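Local coordinates for hypothetical protein yqeU (Bacillus subtilis, PDB 1VHK), which probably methylates N3 of a single uridine in 16S rRNA, with S-adenosylmethionine as methyl donor, acting on the assembled small ribosomal subunit, at residues V28-N33 with S61-V65; M37-I43 with K54-V60; T103-H108 with S145-P151. The contacts are given in a common frame with arbitrary orientation. Numbering follows the deposited sequence.

Overall arrangement
From the N terminus, the chain runs through helix 26-35, whose residues 28-33 later receive the turn at 61-65 to close contact 1. Within that loop lies contact 2, where 37-43 leads into strand 42-46 and pairs with 54-60 in a hairpin. The two touch: Val65 packs on Leu57, and Ile31 O and Met37 N, 3.2 Å apart, probably hydrogen bond. Together they tie the helix to the mixed sheet of the PUA-family region. Contact 3 follows in series, its centre about 25 Å from the centre of either other contact. In the SPOUT-family methyltransferase region it closes the loop that runs from the end of helix 94-104 through strand 109-113 and helix 131-144.

Contact 1 of 3, residues V28-N33 with S61-V65; sequences VHHIVN and SKDKV
One side of a helix rests on the turn that joins two antiparallel strands. Residues 28-33 are helical, loosening into a wider pi-type turn at 30-33. Opposite them, 61-65 rounds the turn, with Ser61 N hydrogen-bonded to Lys64 O (2.8 Å), and enters a strand by Val65. Val28 faces Asp63 (CA-CA 5.9 Å) and Val32 faces Lys62 (CA-CA 6.6 Å). Ser61 OG accepts from Asp63 N (3.1 Å) and Lys64 N (3.3 Å), an ST turn and ST motif; a small hydroxyl suits a bend held from within.

Val65 CG2 is the bump: it enters the hollow between Val28, Ile31 and Val32, 4.5 Å from Val28 CB, 4.0 Å from Ile31 CG2 and 3.6 Å from Val32 CG2. Val32 CG2 (chi1 t) also lies close to Ser61 O (3.0 Å). Val28, at an unusual chi1 of -17°, rests its two methyls side by side on successive turn carbonyls, CG2 3.7 Å from Lys62 O and CG1 3.5 Å from Asp63 O. Compact beta-branched side chains allow this close approach.

Lys62 starts away from the helix, but its long chain (t, p, p, t) is bent back by the two p angles past Val32 CG1 (3.2 Å from Lys62 NZ), and Lys62 NZ donates to Asn33 OD1 (3.0 Å). Asn33 ND2 donates to His29 ND1 (2.8 Å).

In the PUA-family region the helix packs on this turn and the start of strand 64-72: Ile31 and Val65 also touch Ile23 of strand 21-24, while Val65 reaches Leu57 and Val60 of strand 52-60.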
ATOM      1  N   VAL A  28      24.119   9.738 -13.417  1.00 69.07           N
ATOM      2  CA  VAL A  28      24.491  10.152 -14.774  1.00 68.47           C
ATOM      3  C   VAL A  28      24.258   8.978 -15.722  1.00 67.36           C
ATOM      4  O   VAL A  28      23.510   9.114 -16.690  1.00 66.92           O
ATOM      5  CB  VAL A  28      25.862  10.766 -14.950  1.00 69.23           C
ATOM      6  CG1 VAL A  28      26.482  11.240 -13.640  1.00 67.61           C
ATOM      7  CG2 VAL A  28      26.836   9.880 -15.700  1.00 70.15           C
ATOM      8  N   HIS A  29      24.797   7.813 -15.387  1.00 66.80           N
ATOM      9  CA  HIS A  29      24.626   6.613 -16.182  1.00 66.43           C
ATOM     10  C   HIS A  29      23.160   6.320 -16.476  1.00 65.11           C
ATOM     11  O   HIS A  29      22.813   5.874 -17.574  1.00 64.80           O
ATOM     12  CB  HIS A  29      25.255   5.382 -15.500  1.00 69.85           C
ATOM     13  CG  HIS A  29      24.858   4.108 -16.199  1.00 71.87           C
ATOM     14  ND1 HIS A  29      25.366   3.763 -17.434  1.00 73.95           N
ATOM     15  CD2 HIS A  29      23.968   3.147 -15.878  1.00 72.67           C
ATOM     16  CE1 HIS A  29      24.843   2.608 -17.820  1.00 72.40           C
ATOM     17  NE2 HIS A  29      23.982   2.221 -16.905  1.00 72.60           N
ATOM     18  N   HIS A  30      22.307   6.460 -15.466  1.00 63.79           N
ATOM     19  CA  HIS A  30      20.880   6.253 -15.660  1.00 63.11           C
ATOM     20  C   HIS A  30      20.332   7.338 -16.589  1.00 64.55           C
ATOM     21  O   HIS A  30      19.562   7.041 -17.505  1.00 64.35           O
ATOM     22  CB  HIS A  30      20.130   6.251 -14.334  1.00 58.18           C
ATOM     23  CG  HIS A  30      18.680   5.885 -14.484  1.00 54.97           C
ATOM     24  ND1 HIS A  30      17.683   6.840 -14.603  1.00 53.36           N
ATOM     25  CD2 HIS A  30      18.065   4.686 -14.566  1.00 51.82           C
ATOM     26  CE1 HIS A  30      16.518   6.236 -14.730  1.00 51.59           C
ATOM     27  NE2 HIS A  30      16.719   4.935 -14.716  1.00 50.83           N
ATOM     28  N   ILE A  31      20.756   8.590 -16.379  1.00 65.25           N
ATOM     29  CA  ILE A  31      20.306   9.667 -17.246  1.00 66.95           C
ATOM     30  C   ILE A  31      20.794   9.452 -18.679  1.00 69.10           C
ATOM     31  O   ILE A  31      19.990   9.310 -19.604  1.00 68.44           O
ATOM     32  CB  ILE A  31      20.740  11.052 -16.759  1.00 64.81           C
ATOM     33  CG1 ILE A  31      20.127  11.348 -15.380  1.00 65.19           C
ATOM     34  CG2 ILE A  31      20.327  12.138 -17.747  1.00 60.81           C
ATOM     35  CD1 ILE A  31      20.889  12.388 -14.590  1.00 62.61           C
ATOM     36  N   VAL A  32      22.101   9.360 -18.850  1.00 71.23           N
ATOM     37  CA  VAL A  32      22.724   9.220 -20.141  1.00 74.45           C
ATOM     38  C   VAL A  32      22.582   7.888 -20.835  1.00 76.63           C
ATOM     39  O   VAL A  32      22.079   7.850 -21.974  1.00 76.78           O
ATOM     40  CB  VAL A  32      24.229   9.594 -20.091  1.00 73.62           C
ATOM     41  CG1 VAL A  32      24.806   9.641 -21.494  1.00 74.09           C
ATOM     42  CG2 VAL A  32      24.407  10.928 -19.387  1.00 73.40           C
ATOM     43  N   ASN A  33      23.078   6.799 -20.258  1.00 78.63           N
ATOM     44  CA  ASN A  33      23.045   5.496 -20.907  1.00 80.52           C
ATOM     45  C   ASN A  33      21.706   4.794 -20.876  1.00 80.94           C
ATOM     46  O   ASN A  33      21.129   4.498 -21.935  1.00 81.65           O
ATOM     47  CB  ASN A  33      24.141   4.585 -20.352  1.00 81.52           C
ATOM     48  CG  ASN A  33      25.532   5.101 -20.648  1.00 84.07           C
ATOM     49  OD1 ASN A  33      25.831   5.447 -21.792  1.00 85.33           O
ATOM     50  ND2 ASN A  33      26.385   5.159 -19.631  1.00 84.52           N
ATOM     51  N   SER A  61      26.740  14.777 -20.712  1.00 82.39           N
ATOM     52  CA  SER A  61      28.003  14.133 -21.070  1.00 84.33           C
ATOM     53  C   SER A  61      27.982  12.656 -20.729  1.00 85.39           C
ATOM     54  O   SER A  61      26.911  12.059 -20.591  1.00 85.55           O
ATOM     55  CB  SER A  61      29.162  14.875 -20.420  1.00 85.29           C
ATOM     56  OG  SER A  61      30.018  14.047 -19.671  1.00 85.51           O
ATOM     57  N   LYS A  62      29.139  12.021 -20.632  1.00 86.63           N
ATOM     58  CA  LYS A  62      29.214  10.591 -20.351  1.00 88.54           C
ATOM     59  C   LYS A  62      29.428  10.319 -18.873  1.00 88.89           C
ATOM     60  O   LYS A  62      29.329   9.184 -18.399  1.00 88.83           O
ATOM     61  CB  LYS A  62      30.330   9.958 -21.192  1.00 90.95           C
ATOM     62  CG  LYS A  62      30.410   8.448 -21.151  1.00 92.00           C
ATOM     63  CD  LYS A  62      29.061   7.791 -21.409  1.00 93.54           C
ATOM     64  CE  LYS A  62      28.562   8.082 -22.816  1.00 94.36           C
ATOM     65  NZ  LYS A  62      27.091   7.908 -22.941  1.00 95.13           N
ATOM     66  N   ASP A  63      29.705  11.373 -18.112  1.00 89.01           N
ATOM     67  CA  ASP A  63      29.963  11.198 -16.681  1.00 89.36           C
ATOM     68  C   ASP A  63      29.498  12.409 -15.894  1.00 88.66           C
ATOM     69  O   ASP A  63      29.622  12.482 -14.673  1.00 89.10           O
ATOM     70  CB  ASP A  63      31.456  10.956 -16.468  1.00 92.81           C
ATOM     71  CG  ASP A  63      32.327  12.045 -17.062  1.00 94.74           C
ATOM     72  OD1 ASP A  63      33.568  11.924 -16.931  1.00 95.41           O
ATOM     73  OD2 ASP A  63      31.787  13.009 -17.648  1.00 95.17           O
ATOM     74  N   LYS A  64      29.039  13.420 -16.624  1.00 87.65           N
ATOM     75  CA  LYS A  64      28.550  14.647 -16.007  1.00 85.54           C
ATOM     76  C   LYS A  64      27.279  15.101 -16.716  1.00 82.75           C
ATOM     77  O   LYS A  64      27.161  14.953 -17.935  1.00 82.99           O
ATOM     78  CB  LYS A  64      29.607  15.747 -16.034  1.00 89.40           C
ATOM     79  CG  LYS A  64      30.438  15.847 -14.761  1.00 92.73           C
ATOM     80  CD  LYS A  64      31.706  15.015 -14.839  1.00 94.12           C
ATOM     81  CE  LYS A  64      32.303  14.768 -13.467  1.00 94.78           C
ATOM     82  NZ  LYS A  64      32.328  16.010 -12.637  1.00 95.67           N
ATOM     83  N   VAL A  65      26.293  15.528 -15.948  1.00 79.46           N
ATOM     84  CA  VAL A  65      25.031  16.012 -16.530  1.00 75.24           C
ATOM     85  C   VAL A  65      24.698  17.355 -15.887  1.00 72.04           C
ATOM     86  O   VAL A  65      24.651  17.461 -14.664  1.00 71.66           O
ATOM     87  CB  VAL A  65      23.891  15.015 -16.353  1.00 75.52           C
ATOM     88  CG1 VAL A  65      22.531  15.699 -16.347  1.00 75.96           C
ATOM     89  CG2 VAL A  65      23.901  13.951 -17.453  1.00 75.08           C
TER

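Contact 2 of 3, residues M37-I43 with K54-V60; sequences MNEGDQI and KCELQSV
Leu57 has the most surface covered in this antiparallel pairing. It lies beyond the regular bridges, where its backbone receives a turn: Leu57 N donates to Asp41 O (2.6 Å), and Gly40 N donates to Leu57 O (2.7 Å). The turn is type II, from Asn38 to Asp41, closed by Asp41 N to Asn38 O (2.9 Å) and braced by Asn38 N to Asp41 OD1 (2.7 Å). Gly40 has phi/psi 103/-18, where a CB would jam against the preceding carbonyl, so glycine suits it. The Leu57 side chain (chi1 m) meets the selenomethionine Met37, with Met37 CE 3.7 Å from Leu57 CD2.

Ile43 (chi1 p), second in buried area, sets CD1 3.9 Å from Leu57 CD1 and CG1 4.1 Å from Cys55 CB. Ile43 and Cys55 form a hydrogen-bonded pair, Ile43 N to Cys55 O and Cys55 N to Ile43 O both 2.9 Å. Their apolar side chains share the buried face, with Phe21 and Ile23 of strand 21-24 nearby.

Gln42 and Glu56 make the adjoining non-hydrogen-bonded pair (CA-CA 4.5 Å). Their polar side chains suit the other, more exposed face, joined by a weak bond from Gln42 NE2 to Glu56 OE1 (3.5 Å). Beyond Leu57 the chain turns a corner at Gln58, which with Ser59 faces Ser66 in a classic beta bulge. The type II turn leads into strand 42-46, which forms a beta hairpin with strand 52-60 in the mixed sheet of the PUA-family region.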
HETATM    1  N   MSE A  37      18.857  10.444 -22.383  1.00 64.75           N
HETATM    2  CA  MSE A  37      18.260  11.762 -22.485  1.00 66.32           C
HETATM    3  C   MSE A  37      19.185  12.783 -23.123  1.00 66.46           C
HETATM    4  O   MSE A  37      20.405  12.714 -23.033  1.00 65.88           O
HETATM    5  CB  MSE A  37      17.819  12.240 -21.089  1.00 69.77           C
HETATM    6  CG  MSE A  37      16.641  11.427 -20.565  1.00 74.95           C
HETATM    7 SE   MSE A  37      16.031  11.982 -18.843  1.00 78.74          SE
HETATM    8  CE  MSE A  37      15.008  13.514 -19.284  1.00 77.30           C
ATOM      9  N   ASN A  38      18.576  13.778 -23.782  1.00 66.60           N
ATOM     10  CA  ASN A  38      19.330  14.809 -24.461  1.00 67.59           C
ATOM     11  C   ASN A  38      19.097  16.182 -23.834  1.00 67.23           C
ATOM     12  O   ASN A  38      18.145  16.378 -23.092  1.00 66.41           O
ATOM     13  CB  ASN A  38      18.939  14.882 -25.953  1.00 69.45           C
ATOM     14  CG  ASN A  38      18.991  13.521 -26.624  1.00 69.07           C
ATOM     15  OD1 ASN A  38      20.065  12.930 -26.761  1.00 67.06           O
ATOM     16  ND2 ASN A  38      17.822  13.025 -27.013  1.00 69.20           N
ATOM     17  N   GLU A  39      19.986  17.117 -24.181  1.00 66.47           N
ATOM     18  CA  GLU A  39      19.821  18.491 -23.716  1.00 65.42           C
ATOM     19  C   GLU A  39      18.428  18.971 -24.135  1.00 63.43           C
ATOM     20  O   GLU A  39      17.954  18.663 -25.223  1.00 62.90           O
ATOM     21  CB  GLU A  39      20.899  19.404 -24.250  1.00 70.31           C
ATOM     22  CG  GLU A  39      21.275  19.192 -25.703  1.00 76.21           C
ATOM     23  CD  GLU A  39      20.275  19.800 -26.667  1.00 79.40           C
ATOM     24  OE1 GLU A  39      19.954  21.002 -26.512  1.00 80.82           O
ATOM     25  OE2 GLU A  39      19.804  19.075 -27.574  1.00 80.64           O
ATOM     26  N   GLY A  40      17.754  19.645 -23.211  1.00 60.99           N
ATOM     27  CA  GLY A  40      16.404  20.121 -23.451  1.00 57.58           C
ATOM     28  C   GLY A  40      15.391  19.221 -22.743  1.00 55.55           C
ATOM     29  O   GLY A  40      14.229  19.577 -22.583  1.00 55.51           O
ATOM     30  N   ASP A  41      15.825  18.017 -22.386  1.00 53.36           N
ATOM     31  CA  ASP A  41      14.965  17.083 -21.681  1.00 50.59           C
ATOM     32  C   ASP A  41      14.769  17.557 -20.232  1.00 48.40           C
ATOM     33  O   ASP A  41      15.652  18.179 -19.659  1.00 46.27           O
ATOM     34  CB  ASP A  41      15.543  15.674 -21.702  1.00 51.56           C
ATOM     35  CG  ASP A  41      15.312  14.929 -22.999  1.00 49.27           C
ATOM     36  OD1 ASP A  41      15.961  13.876 -23.197  1.00 49.89           O
ATOM     37  OD2 ASP A  41      14.483  15.377 -23.811  1.00 47.11           O
ATOM     38  N   GLN A  42      13.620  17.208 -19.683  1.00 47.32           N
ATOM     39  CA  GLN A  42      13.207  17.578 -18.348  1.00 45.68           C
ATOM     40  C   GLN A  42      13.144  16.428 -17.360  1.00 43.46           C
ATOM     41  O   GLN A  42      12.693  15.336 -17.697  1.00 42.75           O
ATOM     42  CB  GLN A  42      11.804  18.224 -18.465  1.00 47.41           C
ATOM     43  CG  GLN A  42      11.829  19.554 -19.227  1.00 48.09           C
ATOM     44  CD  GLN A  42      10.533  20.324 -18.996  1.00 49.34           C
ATOM     45  OE1 GLN A  42       9.512  19.692 -18.694  1.00 49.78           O
ATOM     46  NE2 GLN A  42      10.564  21.648 -19.100  1.00 45.04           N
ATOM     47  N   ILE A  43      13.613  16.662 -16.133  1.00 41.90           N
ATOM     48  CA  ILE A  43      13.578  15.704 -15.050  1.00 38.95           C
ATOM     49  C   ILE A  43      13.092  16.403 -13.764  1.00 39.56           C
ATOM     50  O   ILE A  43      12.901  17.601 -13.666  1.00 38.93           O
ATOM     51  CB  ILE A  43      14.898  15.007 -14.669  1.00 33.92           C
ATOM     52  CG1 ILE A  43      15.925  16.011 -14.172  1.00 32.17           C
ATOM     53  CG2 ILE A  43      15.429  14.134 -15.800  1.00 32.40           C
ATOM     54  CD1 ILE A  43      17.363  15.596 -14.114  1.00 27.44           C
ATOM     55  N   LYS A  54      11.789  21.160 -10.777  1.00 38.55           N
ATOM     56  CA  LYS A  54      11.685  20.729 -12.172  1.00 39.84           C
ATOM     57  C   LYS A  54      12.952  21.260 -12.883  1.00 41.58           C
ATOM     58  O   LYS A  54      13.309  22.447 -12.787  1.00 39.36           O
ATOM     59  CB  LYS A  54      10.441  21.192 -12.850  1.00 38.84           C
ATOM     60  CG  LYS A  54      10.049  20.405 -14.081  1.00 42.13           C
ATOM     61  CD  LYS A  54       8.594  20.663 -14.447  1.00 48.12           C
ATOM     62  CE  LYS A  54       7.677  20.547 -13.241  1.00 52.74           C
ATOM     63  NZ  LYS A  54       6.842  19.313 -13.264  1.00 56.67           N
ATOM     64  N   CYS A  55      13.732  20.319 -13.413  1.00 42.36           N
ATOM     65  CA  CYS A  55      14.979  20.678 -14.065  1.00 43.50           C
ATOM     66  C   CYS A  55      14.978  20.353 -15.558  1.00 43.62           C
ATOM     67  O   CYS A  55      14.298  19.444 -16.018  1.00 43.41           O
ATOM     68  CB  CYS A  55      16.172  19.989 -13.404  1.00 44.63           C
ATOM     69  SG  CYS A  55      16.251  20.168 -11.612  1.00 48.36           S
ATOM     70  N   GLU A  56      15.794  21.122 -16.268  1.00 43.71           N
ATOM     71  CA  GLU A  56      16.025  20.994 -17.697  1.00 43.96           C
ATOM     72  C   GLU A  56      17.478  20.598 -17.956  1.00 45.29           C
ATOM     73  O   GLU A  56      18.416  21.188 -17.416  1.00 43.82           O
ATOM     74  CB  GLU A  56      15.681  22.314 -18.397  1.00 40.29           C
ATOM     75  CG  GLU A  56      15.414  22.251 -19.871  1.00 40.58           C
ATOM     76  CD  GLU A  56      14.572  23.358 -20.447  1.00 42.11           C
ATOM     77  OE1 GLU A  56      13.320  23.287 -20.391  1.00 43.56           O
ATOM     78  OE2 GLU A  56      15.117  24.315 -21.056  1.00 40.88           O
ATOM     79  N   LEU A  57      17.702  19.532 -18.726  1.00 48.18           N
ATOM     80  CA  LEU A  57      19.079  19.137 -19.028  1.00 51.33           C
ATOM     81  C   LEU A  57      19.696  20.141 -20.011  1.00 54.38           C
ATOM     82  O   LEU A  57      19.285  20.299 -21.147  1.00 52.40           O
ATOM     83  CB  LEU A  57      19.183  17.726 -19.519  1.00 53.06           C
ATOM     84  CG  LEU A  57      19.071  16.570 -18.530  1.00 55.89           C
ATOM     85  CD1 LEU A  57      19.506  16.971 -17.126  1.00 53.71           C
ATOM     86  CD2 LEU A  57      17.674  15.978 -18.523  1.00 55.92           C
ATOM     87  N   GLN A  58      20.627  20.915 -19.478  1.00 58.41           N
ATOM     88  CA  GLN A  58      21.381  21.920 -20.194  1.00 62.02           C
ATOM     89  C   GLN A  58      22.593  21.240 -20.842  1.00 64.71           C
ATOM     90  O   GLN A  58      22.852  21.395 -22.029  1.00 64.54           O
ATOM     91  CB  GLN A  58      21.838  23.015 -19.234  1.00 64.00           C
ATOM     92  CG  GLN A  58      22.797  24.023 -19.823  1.00 69.41           C
ATOM     93  CD  GLN A  58      22.705  25.394 -19.191  1.00 71.97           C
ATOM     94  OE1 GLN A  58      23.576  26.258 -19.386  1.00 73.29           O
ATOM     95  NE2 GLN A  58      21.637  25.615 -18.429  1.00 71.04           N
ATOM     96  N   SER A  59      23.223  20.354 -20.067  1.00 67.46           N
ATOM     97  CA  SER A  59      24.385  19.628 -20.587  1.00 70.52           C
ATOM     98  C   SER A  59      24.331  18.150 -20.255  1.00 73.13           C
ATOM     99  O   SER A  59      23.960  17.762 -19.138  1.00 73.87           O
ATOM    100  CB  SER A  59      25.670  20.262 -20.062  1.00 67.74           C
ATOM    101  OG  SER A  59      26.754  19.372 -20.139  1.00 66.24           O
ATOM    102  N   VAL A  60      24.614  17.300 -21.244  1.00 74.84           N
ATOM    103  CA  VAL A  60      24.605  15.861 -21.056  1.00 77.70           C
ATOM    104  C   VAL A  60      25.870  15.213 -21.619  1.00 80.24           C
ATOM    105  O   VAL A  60      26.075  15.099 -22.823  1.00 80.60           O
ATOM    106  CB  VAL A  60      23.360  15.171 -21.610  1.00 76.16           C
ATOM    107  CG1 VAL A  60      22.119  15.502 -20.784  1.00 75.03           C
ATOM    108  CG2 VAL A  60      23.115  15.510 -23.068  1.00 77.17           C
TER

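Contact 3 of 3, residues T103-H108 with S145-P151; sequences TELGAH and SYRNEVP
A Schellman motif ends helix 94-104 in the SPOUT-family methyltransferase region, beside the subunit interface that Glu104 reaches, and an arginine from the loop after helix 131-144 bridges two carbonyls, Thr103 O and Ala107 O. Gly106, the C-prime residue (phi/psi 96/0), donates from N to Thr103 O (2.9 Å); without a side chain it avoids the clash a CB would make there. Helix 131-144 also ends in a Schellman motif, with Tyr146 at phi/psi 68/41. Arg147 (m, m, m) folds toward Gly106: Arg147 NH1 donates to Thr103 O (2.8 Å) and weakly to Ala107 O (3.2 Å), and Arg147 NH2 donates to Ala107 O (2.8 Å). A guanidinium, with several donors, suits this. Arg147 NH2 also makes a salt bridge to Glu149 OE2 (3.4 Å), and Glu149 OE1 lies 2.9 Å from His108 ND1, near the imidazole plane.

The nearest CA pairs are Glu104-Ser145 (5.4 Å) and His108-Pro151 (5.2 Å). Compact Ser145 lets the chains close up, its CB 3.9 Å from Glu104 CA, while Thr103 CG2 packs on Pro151 CG at 3.3 Å.

Arg147 NE salt-bridges Glu78, and Glu104 pairs with Lys101 and with Arg235 of the second subunit. Thr103 packs on helix 131-144 and, like Pro151, on Phe110 of strand 109-113, while Ala107 meets helix 239-253.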
ATOM      1  N   THR A 103       7.599   2.073   1.203  1.00 20.06           N
ATOM      2  CA  THR A 103       8.059   3.396   0.794  1.00 21.68           C
ATOM      3  C   THR A 103       6.947   4.081  -0.017  1.00 21.13           C
ATOM      4  O   THR A 103       6.585   5.234   0.286  1.00 17.85           O
ATOM      5  CB  THR A 103       9.384   3.353  -0.003  1.00 23.97           C
ATOM      6  OG1 THR A 103      10.374   2.646   0.769  1.00 20.45           O
ATOM      7  CG2 THR A 103       9.929   4.750  -0.291  1.00 18.63           C
ATOM      8  N   GLU A 104       6.361   3.382  -0.997  1.00 20.58           N
ATOM      9  CA  GLU A 104       5.279   4.006  -1.774  1.00 22.48           C
ATOM     10  C   GLU A 104       4.274   4.605  -0.754  1.00 23.31           C
ATOM     11  O   GLU A 104       3.964   5.778  -0.845  1.00 24.05           O
ATOM     12  CB  GLU A 104       4.537   3.111  -2.725  1.00 22.59           C
ATOM     13  CG  GLU A 104       5.220   2.112  -3.593  1.00 28.13           C
ATOM     14  CD  GLU A 104       4.367   1.204  -4.457  1.00 27.11           C
ATOM     15  OE1 GLU A 104       3.301   1.596  -4.970  1.00 23.47           O
ATOM     16  OE2 GLU A 104       4.760   0.023  -4.692  1.00 26.33           O
ATOM     17  N   LEU A 105       3.848   3.852   0.270  1.00 21.41           N
ATOM     18  CA  LEU A 105       2.930   4.318   1.244  1.00 20.85           C
ATOM     19  C   LEU A 105       3.384   5.303   2.295  1.00 21.53           C
ATOM     20  O   LEU A 105       2.597   5.584   3.233  1.00 21.10           O
ATOM     21  CB  LEU A 105       2.178   3.139   1.905  1.00 18.72           C
ATOM     22  CG  LEU A 105       1.360   2.329   0.891  1.00 22.88           C
ATOM     23  CD1 LEU A 105       1.112   0.924   1.403  1.00 21.85           C
ATOM     24  CD2 LEU A 105       0.058   3.039   0.527  1.00 22.90           C
ATOM     25  N   GLY A 106       4.573   5.876   2.252  1.00 21.14           N
ATOM     26  CA  GLY A 106       5.013   6.858   3.189  1.00 20.88           C
ATOM     27  C   GLY A 106       5.826   6.465   4.370  1.00 20.92           C
ATOM     28  O   GLY A 106       6.157   7.358   5.189  1.00 22.87           O
ATOM     29  N   ALA A 107       6.159   5.217   4.599  1.00 20.83           N
ATOM     30  CA  ALA A 107       6.954   4.794   5.749  1.00 20.56           C
ATOM     31  C   ALA A 107       8.219   5.623   5.881  1.00 21.97           C
ATOM     32  O   ALA A 107       8.877   5.931   4.887  1.00 19.95           O
ATOM     33  CB  ALA A 107       7.350   3.319   5.563  1.00 19.78           C
ATOM     34  N   HIS A 108       8.616   5.933   7.125  1.00 24.82           N
ATOM     35  CA  HIS A 108       9.796   6.745   7.370  1.00 25.91           C
ATOM     36  C   HIS A 108      11.066   5.930   7.479  1.00 24.69           C
ATOM     37  O   HIS A 108      12.127   6.400   7.073  1.00 24.10           O
ATOM     38  CB  HIS A 108       9.658   7.672   8.602  1.00 29.08           C
ATOM     39  CG  HIS A 108      10.912   8.482   8.817  1.00 32.18           C
ATOM     40  ND1 HIS A 108      11.241   9.568   8.018  1.00 35.42           N
ATOM     41  CD2 HIS A 108      11.948   8.311   9.665  1.00 30.79           C
ATOM     42  CE1 HIS A 108      12.420  10.044   8.395  1.00 32.35           C
ATOM     43  NE2 HIS A 108      12.862   9.298   9.394  1.00 32.53           N
ATOM     44  N   SER A 145       7.552   7.090  -6.420  1.00 29.90           N
ATOM     45  CA  SER A 145       6.377   7.535  -5.697  1.00 29.09           C
ATOM     46  C   SER A 145       6.396   9.005  -5.356  1.00 29.30           C
ATOM     47  O   SER A 145       5.472   9.492  -4.691  1.00 29.41           O
ATOM     48  CB  SER A 145       6.169   6.716  -4.421  1.00 26.35           C
ATOM     49  OG  SER A 145       7.261   6.901  -3.554  1.00 28.06           O
ATOM     50  N   TYR A 146       7.462   9.690  -5.732  1.00 29.50           N
ATOM     51  CA  TYR A 146       7.595  11.116  -5.528  1.00 28.19           C
ATOM     52  C   TYR A 146       7.720  11.465  -4.063  1.00 27.67           C
ATOM     53  O   TYR A 146       7.118  12.430  -3.593  1.00 28.44           O
ATOM     54  CB  TYR A 146       6.418  11.867  -6.181  1.00 26.98           C
ATOM     55  CG  TYR A 146       6.618  12.070  -7.659  1.00 27.65           C
ATOM     56  CD1 TYR A 146       6.220  13.226  -8.299  1.00 27.73           C
ATOM     57  CD2 TYR A 146       7.322  11.139  -8.416  1.00 30.85           C
ATOM     58  CE1 TYR A 146       6.455  13.428  -9.636  1.00 29.38           C
ATOM     59  CE2 TYR A 146       7.574  11.334  -9.754  1.00 32.61           C
ATOM     60  CZ  TYR A 146       7.125  12.486 -10.372  1.00 31.60           C
ATOM     61  OH  TYR A 146       7.344  12.643 -11.723  1.00 31.37           O
ATOM     62  N   ARG A 147       8.493  10.663  -3.352  1.00 27.53           N
ATOM     63  CA  ARG A 147       8.764  10.963  -1.945  1.00 28.10           C
ATOM     64  C   ARG A 147       9.760  12.141  -1.924  1.00 28.33           C
ATOM     65  O   ARG A 147      10.388  12.428  -2.942  1.00 24.97           O
ATOM     66  CB  ARG A 147       9.367   9.739  -1.258  1.00 28.16           C
ATOM     67  CG  ARG A 147       8.422   8.640  -0.901  1.00 27.24           C
ATOM     68  CD  ARG A 147       7.467   9.015   0.229  1.00 30.89           C
ATOM     69  NE  ARG A 147       8.127   9.097   1.517  1.00 31.00           N
ATOM     70  CZ  ARG A 147       8.513   8.070   2.258  1.00 29.44           C
ATOM     71  NH1 ARG A 147       8.296   6.827   1.860  1.00 29.47           N
ATOM     72  NH2 ARG A 147       9.117   8.312   3.404  1.00 29.49           N
ATOM     73  N   ASN A 148       9.798  12.876  -0.827  1.00 30.63           N
ATOM     74  CA  ASN A 148      10.708  13.984  -0.646  1.00 33.10           C
ATOM     75  C   ASN A 148      11.945  13.513   0.128  1.00 34.94           C
ATOM     76  O   ASN A 148      12.838  14.318   0.374  1.00 36.23           O
ATOM     77  CB  ASN A 148      10.072  15.138   0.118  1.00 37.53           C
ATOM     78  CG  ASN A 148       8.995  15.832  -0.709  1.00 42.51           C
ATOM     79  OD1 ASN A 148       7.919  15.253  -0.866  1.00 44.29           O
ATOM     80  ND2 ASN A 148       9.290  17.020  -1.228  1.00 39.28           N
ATOM     81  N   GLU A 149      11.950  12.239   0.490  1.00 34.79           N
ATOM     82  CA  GLU A 149      12.988  11.587   1.215  1.00 35.51           C
ATOM     83  C   GLU A 149      13.028  10.082   0.877  1.00 35.01           C
ATOM     84  O   GLU A 149      11.999   9.490   0.581  1.00 35.07           O
ATOM     85  CB  GLU A 149      12.802  11.680   2.749  1.00 39.46           C
ATOM     86  CG  GLU A 149      11.820  10.680   3.316  1.00 48.22           C
ATOM     87  CD  GLU A 149      12.031  10.217   4.724  1.00 55.19           C
ATOM     88  OE1 GLU A 149      12.129  11.056   5.651  1.00 56.63           O
ATOM     89  OE2 GLU A 149      12.092   8.972   4.965  1.00 59.43           O
ATOM     90  N   VAL A 150      14.196   9.498   1.069  1.00 33.96           N
ATOM     91  CA  VAL A 150      14.404   8.065   0.881  1.00 32.16           C
ATOM     92  C   VAL A 150      14.454   7.389   2.250  1.00 32.95           C
ATOM     93  O   VAL A 150      15.274   7.738   3.107  1.00 32.47           O
ATOM     94  CB  VAL A 150      15.746   7.825   0.157  1.00 28.41           C
ATOM     95  CG1 VAL A 150      16.015   6.336   0.035  1.00 22.39           C
ATOM     96  CG2 VAL A 150      15.733   8.543  -1.197  1.00 25.32           C
ATOM     97  N   PRO A 151      13.534   6.485   2.512  1.00 33.61           N
ATOM     98  CA  PRO A 151      13.472   5.829   3.807  1.00 34.86           C
ATOM     99  C   PRO A 151      14.723   5.003   4.077  1.00 34.97           C
ATOM    100  O   PRO A 151      15.222   4.307   3.206  1.00 34.57           O
ATOM    101  CB  PRO A 151      12.225   4.984   3.779  1.00 33.27           C
ATOM    102  CG  PRO A 151      11.537   5.262   2.517  1.00 33.80           C
ATOM    103  CD  PRO A 151      12.447   6.045   1.623  1.00 33.98           C
TER